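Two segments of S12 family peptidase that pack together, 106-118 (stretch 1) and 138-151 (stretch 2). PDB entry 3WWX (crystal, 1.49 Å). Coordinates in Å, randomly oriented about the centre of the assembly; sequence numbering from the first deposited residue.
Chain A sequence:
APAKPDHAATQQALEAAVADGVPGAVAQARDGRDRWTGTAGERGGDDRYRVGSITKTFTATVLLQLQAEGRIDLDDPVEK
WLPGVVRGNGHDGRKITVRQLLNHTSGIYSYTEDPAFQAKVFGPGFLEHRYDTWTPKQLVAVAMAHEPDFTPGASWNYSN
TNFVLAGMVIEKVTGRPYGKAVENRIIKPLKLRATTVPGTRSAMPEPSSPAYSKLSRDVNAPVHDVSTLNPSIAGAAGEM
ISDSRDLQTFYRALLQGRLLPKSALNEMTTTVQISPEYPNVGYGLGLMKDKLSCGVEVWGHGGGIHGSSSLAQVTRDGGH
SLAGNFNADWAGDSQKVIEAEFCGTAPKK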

# COMPACT_ATOMS: atom_id res chain seq x y z
N SER A 106 -6.49 2.64 15.41
CA SER A 106 -7.82 2.16 15.80
C SER A 106 -7.79 0.96 16.73
O SER A 106 -8.69 0.82 17.57
N GLY A 107 -6.81 0.08 16.58
CA GLY A 107 -6.76 -1.18 17.32
C GLY A 107 -7.57 -2.29 16.68
O GLY A 107 -7.67 -3.38 17.24
N ILE A 108 -8.16 -2.05 15.51
CA ILE A 108 -9.05 -3.04 14.90
C ILE A 108 -8.26 -4.25 14.37
O ILE A 108 -7.27 -4.13 13.66
N TYR A 109 -8.70 -5.44 14.75
CA TYR A 109 -8.11 -6.69 14.32
C TYR A 109 -7.97 -6.72 12.81
O TYR A 109 -8.93 -6.42 12.09
N SER A 110 -6.79 -7.10 12.37
CA SER A 110 -6.47 -7.21 10.94
C SER A 110 -6.95 -8.56 10.37
O SER A 110 -6.47 -9.62 10.77
N TYR A 111 -7.90 -8.51 9.44
CA TYR A 111 -8.56 -9.73 8.97
C TYR A 111 -7.57 -10.69 8.33
O TYR A 111 -7.82 -11.89 8.28
N THR A 112 -6.47 -10.17 7.81
CA THR A 112 -5.50 -11.03 7.13
C THR A 112 -4.76 -11.93 8.10
O THR A 112 -4.09 -12.87 7.67
N GLU A 113 -4.89 -11.66 9.40
CA GLU A 113 -4.30 -12.50 10.44
C GLU A 113 -5.24 -13.57 10.97
O GLU A 113 -4.83 -14.44 11.74
N ASP A 114 -6.50 -13.55 10.54
CA ASP A 114 -7.44 -14.57 11.00
C ASP A 114 -6.95 -15.94 10.54
O ASP A 114 -6.61 -16.10 9.38
N PRO A 115 -6.92 -16.95 11.43
CA PRO A 115 -6.35 -18.23 11.02
C PRO A 115 -7.05 -18.89 9.84
O PRO A 115 -6.36 -19.42 8.95
N ALA A 116 -8.38 -18.86 9.78
CA ALA A 116 -9.08 -19.45 8.64
C ALA A 116 -8.81 -18.68 7.35
O ALA A 116 -8.60 -19.27 6.27
N PHE A 117 -8.78 -17.36 7.44
CA PHE A 117 -8.43 -16.56 6.27
C PHE A 117 -7.05 -16.91 5.77
O PHE A 117 -6.82 -17.06 4.56
N GLN A 118 -6.11 -17.04 6.69
CA GLN A 118 -4.75 -17.38 6.30
C GLN A 118 -4.68 -18.74 5.62
O GLN A 118 -3.94 -18.94 4.68
N GLN A 138 -17.60 -8.85 3.99
CA GLN A 138 -17.12 -10.18 4.40
C GLN A 138 -15.75 -10.09 5.08
O GLN A 138 -15.50 -10.78 6.08
N LEU A 139 -14.85 -9.27 4.55
CA LEU A 139 -13.55 -9.10 5.18
C LEU A 139 -13.69 -8.51 6.59
O LEU A 139 -13.02 -8.93 7.52
N VAL A 140 -14.54 -7.51 6.74
CA VAL A 140 -14.75 -6.91 8.06
C VAL A 140 -15.36 -7.96 8.99
O VAL A 140 -14.96 -8.07 10.16
N ALA A 141 -16.30 -8.76 8.50
CA ALA A 141 -16.90 -9.81 9.34
C ALA A 141 -15.85 -10.75 9.90
O ALA A 141 -15.92 -11.15 11.08
N VAL A 142 -14.87 -11.11 9.09
CA VAL A 142 -13.80 -11.98 9.54
C VAL A 142 -13.12 -11.38 10.79
O VAL A 142 -12.87 -12.07 11.78
N ALA A 143 -12.83 -10.10 10.74
CA ALA A 143 -12.19 -9.41 11.86
C ALA A 143 -13.07 -9.30 13.08
O ALA A 143 -12.57 -9.34 14.20
N MET A 144 -14.38 -9.16 12.88
CA MET A 144 -15.31 -8.87 13.97
C MET A 144 -15.64 -10.07 14.85
O MET A 144 -16.34 -9.92 15.85
N ALA A 145 -15.11 -11.24 14.52
CA ALA A 145 -15.17 -12.38 15.43
C ALA A 145 -14.25 -12.18 16.63
O ALA A 145 -14.42 -12.82 17.67
N HIS A 146 -13.29 -11.28 16.48
CA HIS A 146 -12.15 -11.23 17.37
C HIS A 146 -12.11 -9.97 18.21
O HIS A 146 -12.74 -8.97 17.88
N GLU A 147 -11.34 -10.02 19.29
CA GLU A 147 -11.11 -8.86 20.13
C GLU A 147 -10.17 -7.89 19.44
O GLU A 147 -9.29 -8.30 18.71
N PRO A 148 -10.33 -6.59 19.69
CA PRO A 148 -9.33 -5.63 19.19
C PRO A 148 -7.94 -5.91 19.72
O PRO A 148 -7.77 -6.55 20.76
N ASP A 149 -6.93 -5.40 19.04
CA ASP A 149 -5.55 -5.45 19.55
C ASP A 149 -5.34 -4.53 20.76
O ASP A 149 -4.53 -4.84 21.64
N PHE A 150 -6.04 -3.40 20.78
CA PHE A 150 -5.90 -2.44 21.86
C PHE A 150 -7.05 -1.45 21.81
O PHE A 150 -7.81 -1.41 20.83
N THR A 151 -7.19 -0.66 22.87
CA THR A 151 -8.23 0.35 22.97
C THR A 151 -7.90 1.47 21.98
O THR A 151 -6.73 1.82 21.81

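Stretch 2 enters the contact as a helix, and the CA-to-CB directions sort its residues: L139, V142 and A143 point toward stretch 1, whereas V140 and A141 point away. L139 (chi1 m, chi2 t) lies over one face of the Y111 ring; its CB sits 4.1 Å from the ring centroid, 3° off the normal, a CH-pi contact. Its CD2 reaches two aromatic side chains at equal distance, with Y111 CE2 to L139 CD2 and F117 CE1 to L139 CD2 both 3.6 Å. Y111 is p at chi1 and F117 is t, and both point toward the helix.

One turn on, V142 (chi1 t) places CG1 3.4 Å from D114 CB and 4.0 Å from Y111 CB, so a single methyl packs against both residues. A143 has only a CB to offer, and the backbone comes close to it: Y109 O is 3.3 Å from A143 CB, while Y111 CB is 4.2 Å from the same methyl. M144 starts away, but its chi1 m, chi2 m conformation brings the end back, leaving CE 3.9 Å from I108 CG2.

H146 (chi1 m, chi2 -69°) joins apolar and polar packing. Its ring forms an offset stack with Y109 (chi1 t), the centroids 4.1 Å apart and the planes at 17°. H146 CB also lies over the Y109 face, 3.7 Å from the ring centroid. At the imidazole edge, H146 NE2 donates to D114 OD1 at 2.7 Å with an N-H...acceptor angle of 157°. D114 (chi1 t) uses its other oxygen to cap the helix that follows: F117 N donates to D114 OD2 at 2.9 Å. The carboxylate thus ties the start of that helix to H146. Water 4 donates to V142 O at 2.9 Å and, weakly, to D114 OD1 at 3.5 Å.

Beyond H146 the backbone takes a larger part. P148 CA lies 3.4 Å from G107 O, and D149 N donates to G107 O at 2.8 Å (146°). The D149 side chain (chi1 m) leaves sideways and works through solvent: water 3 accepts from S110 N at 2.9 Å and donates to D149 OD2 at 2.7 Å.

F150 (chi1 p) also leaves sideways, yet its end comes nearer, setting the ring face against G107 CA, 3.5 Å from the centroid and 17° off the normal. An ideal CB on G107 would fall 2.2 Å from F150 O, a clash, and the backbone angles of 84/4 independently call for glycine. Water 1 closes this end, donating to S106 O at 2.8 Å and F150 O at 2.9 Å.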

# COMPACT_ATOMS: atom_id res chain seq x y z
CB SER A 106 -8.60 1.78 14.55
OG SER A 106 -7.98 0.63 13.99
CB ILE A 108 -9.87 -2.40 13.76
CG1 ILE A 108 -10.77 -1.26 14.28
CG2 ILE A 108 -10.67 -3.46 13.02
CD1 ILE A 108 -11.49 -0.51 13.21
CB TYR A 109 -9.02 -7.84 14.79
CG TYR A 109 -8.48 -9.21 14.55
CD1 TYR A 109 -8.50 -9.79 13.29
CD2 TYR A 109 -7.96 -9.96 15.61
CE1 TYR A 109 -7.98 -11.06 13.08
CE2 TYR A 109 -7.45 -11.24 15.40
CZ TYR A 109 -7.46 -11.77 14.13
OH TYR A 109 -6.98 -13.05 13.89
CB SER A 110 -4.97 -7.07 10.75
OG SER A 110 -4.68 -6.97 9.37
CB TYR A 111 -9.71 -9.43 7.99
CG TYR A 111 -9.23 -8.83 6.68
CD1 TYR A 111 -9.11 -7.46 6.53
CD2 TYR A 111 -8.89 -9.62 5.59
CE1 TYR A 111 -8.67 -6.88 5.35
CE2 TYR A 111 -8.43 -9.05 4.40
CZ TYR A 111 -8.34 -7.69 4.30
OH TYR A 111 -7.90 -7.09 3.13
CB THR A 112 -4.48 -10.18 6.34
OG1 THR A 112 -3.92 -9.17 7.19
CG2 THR A 112 -5.15 -9.50 5.16
CB GLU A 113 -3.82 -11.63 11.58
CG GLU A 113 -2.78 -10.59 11.18
CD GLU A 113 -1.57 -11.21 10.51
OE1 GLU A 113 -1.01 -12.18 11.05
OE2 GLU A 113 -1.18 -10.72 9.42
CB ASP A 114 -8.81 -14.30 10.44
CG ASP A 114 -9.76 -15.42 10.71
OD1 ASP A 114 -10.27 -15.50 11.85
OD2 ASP A 114 -9.98 -16.23 9.77
CB PRO A 115 -6.46 -19.08 12.30
CG PRO A 115 -6.34 -18.06 13.40
CD PRO A 115 -7.12 -16.87 12.88
CB ALA A 116 -10.56 -19.54 8.91
CB PHE A 117 -8.50 -15.06 6.60
CG PHE A 117 -8.35 -14.15 5.40
CD1 PHE A 117 -9.45 -13.77 4.62
CD2 PHE A 117 -7.10 -13.69 5.03
CE1 PHE A 117 -9.29 -12.94 3.51
CE2 PHE A 117 -6.94 -12.87 3.90
CZ PHE A 117 -8.04 -12.50 3.16
CB GLN A 118 -3.84 -17.42 7.50
CG GLN A 118 -3.58 -16.06 8.12
CD GLN A 118 -2.31 -16.05 8.95
OE1 GLN A 118 -2.32 -15.67 10.12
NE2 GLN A 118 -1.21 -16.46 8.34
CB GLN A 138 -17.06 -11.15 3.22
CG GLN A 138 -16.53 -12.54 3.58
CD GLN A 138 -17.47 -13.31 4.47
OE1 GLN A 138 -18.45 -13.88 4.00
NE2 GLN A 138 -17.19 -13.32 5.76
CB LEU A 139 -12.67 -8.22 4.30
CG LEU A 139 -12.34 -8.82 2.92
CD1 LEU A 139 -11.54 -7.80 2.11
CD2 LEU A 139 -11.59 -10.15 3.03
CB VAL A 140 -15.61 -5.65 7.95
CG1 VAL A 140 -15.99 -5.13 9.32
CG2 VAL A 140 -14.88 -4.56 7.14
CB ALA A 141 -17.92 -10.63 8.55
CB VAL A 142 -12.77 -12.23 8.41
CG1 VAL A 142 -11.49 -12.86 8.94
CG2 VAL A 142 -13.36 -13.10 7.33
CB ALA A 143 -11.71 -8.02 11.41
CB MET A 144 -16.57 -8.22 13.41
CG MET A 144 -16.32 -6.83 12.80
SD MET A 144 -15.71 -5.59 13.95
CE MET A 144 -13.95 -5.58 13.57
CB ALA A 145 -14.79 -13.64 14.70
CB HIS A 146 -10.87 -11.26 16.54
CG HIS A 146 -10.76 -12.45 15.66
ND1 HIS A 146 -10.57 -13.72 16.16
CD2 HIS A 146 -10.85 -12.58 14.31
CE1 HIS A 146 -10.52 -14.58 15.15
NE2 HIS A 146 -10.67 -13.92 14.02
CB GLU A 147 -10.49 -9.30 21.46
CG GLU A 147 -10.47 -8.25 22.54
CD GLU A 147 -10.04 -8.80 23.90
OE1 GLU A 147 -9.15 -9.69 23.96
OE2 GLU A 147 -10.59 -8.33 24.92
CB PRO A 148 -9.82 -4.30 19.77
CG PRO A 148 -11.25 -4.50 20.04
CD PRO A 148 -11.40 -5.92 20.45
CB ASP A 149 -4.57 -5.09 18.43
CG ASP A 149 -4.47 -6.16 17.38
OD1 ASP A 149 -4.33 -7.35 17.72
OD2 ASP A 149 -4.54 -5.80 16.19
CB PHE A 150 -4.53 -1.73 21.80
CG PHE A 150 -4.20 -1.14 20.47
CD1 PHE A 150 -4.67 0.11 20.13
CD2 PHE A 150 -3.38 -1.82 19.57
CE1 PHE A 150 -4.37 0.67 18.92
CE2 PHE A 150 -3.07 -1.25 18.35
CZ PHE A 150 -3.57 -0.02 18.03
CB THR A 151 -8.32 0.92 24.42
OG1 THR A 151 -7.12 1.62 24.74
CG2 THR A 151 -8.50 -0.18 25.41
O HOH W 1 -10.13 -0.95 19.12
O HOH W 2 -4.93 -3.38 14.95
O HOH W 3 -4.57 -7.52 14.15
O HOH W 4 -13.67 -14.89 11.82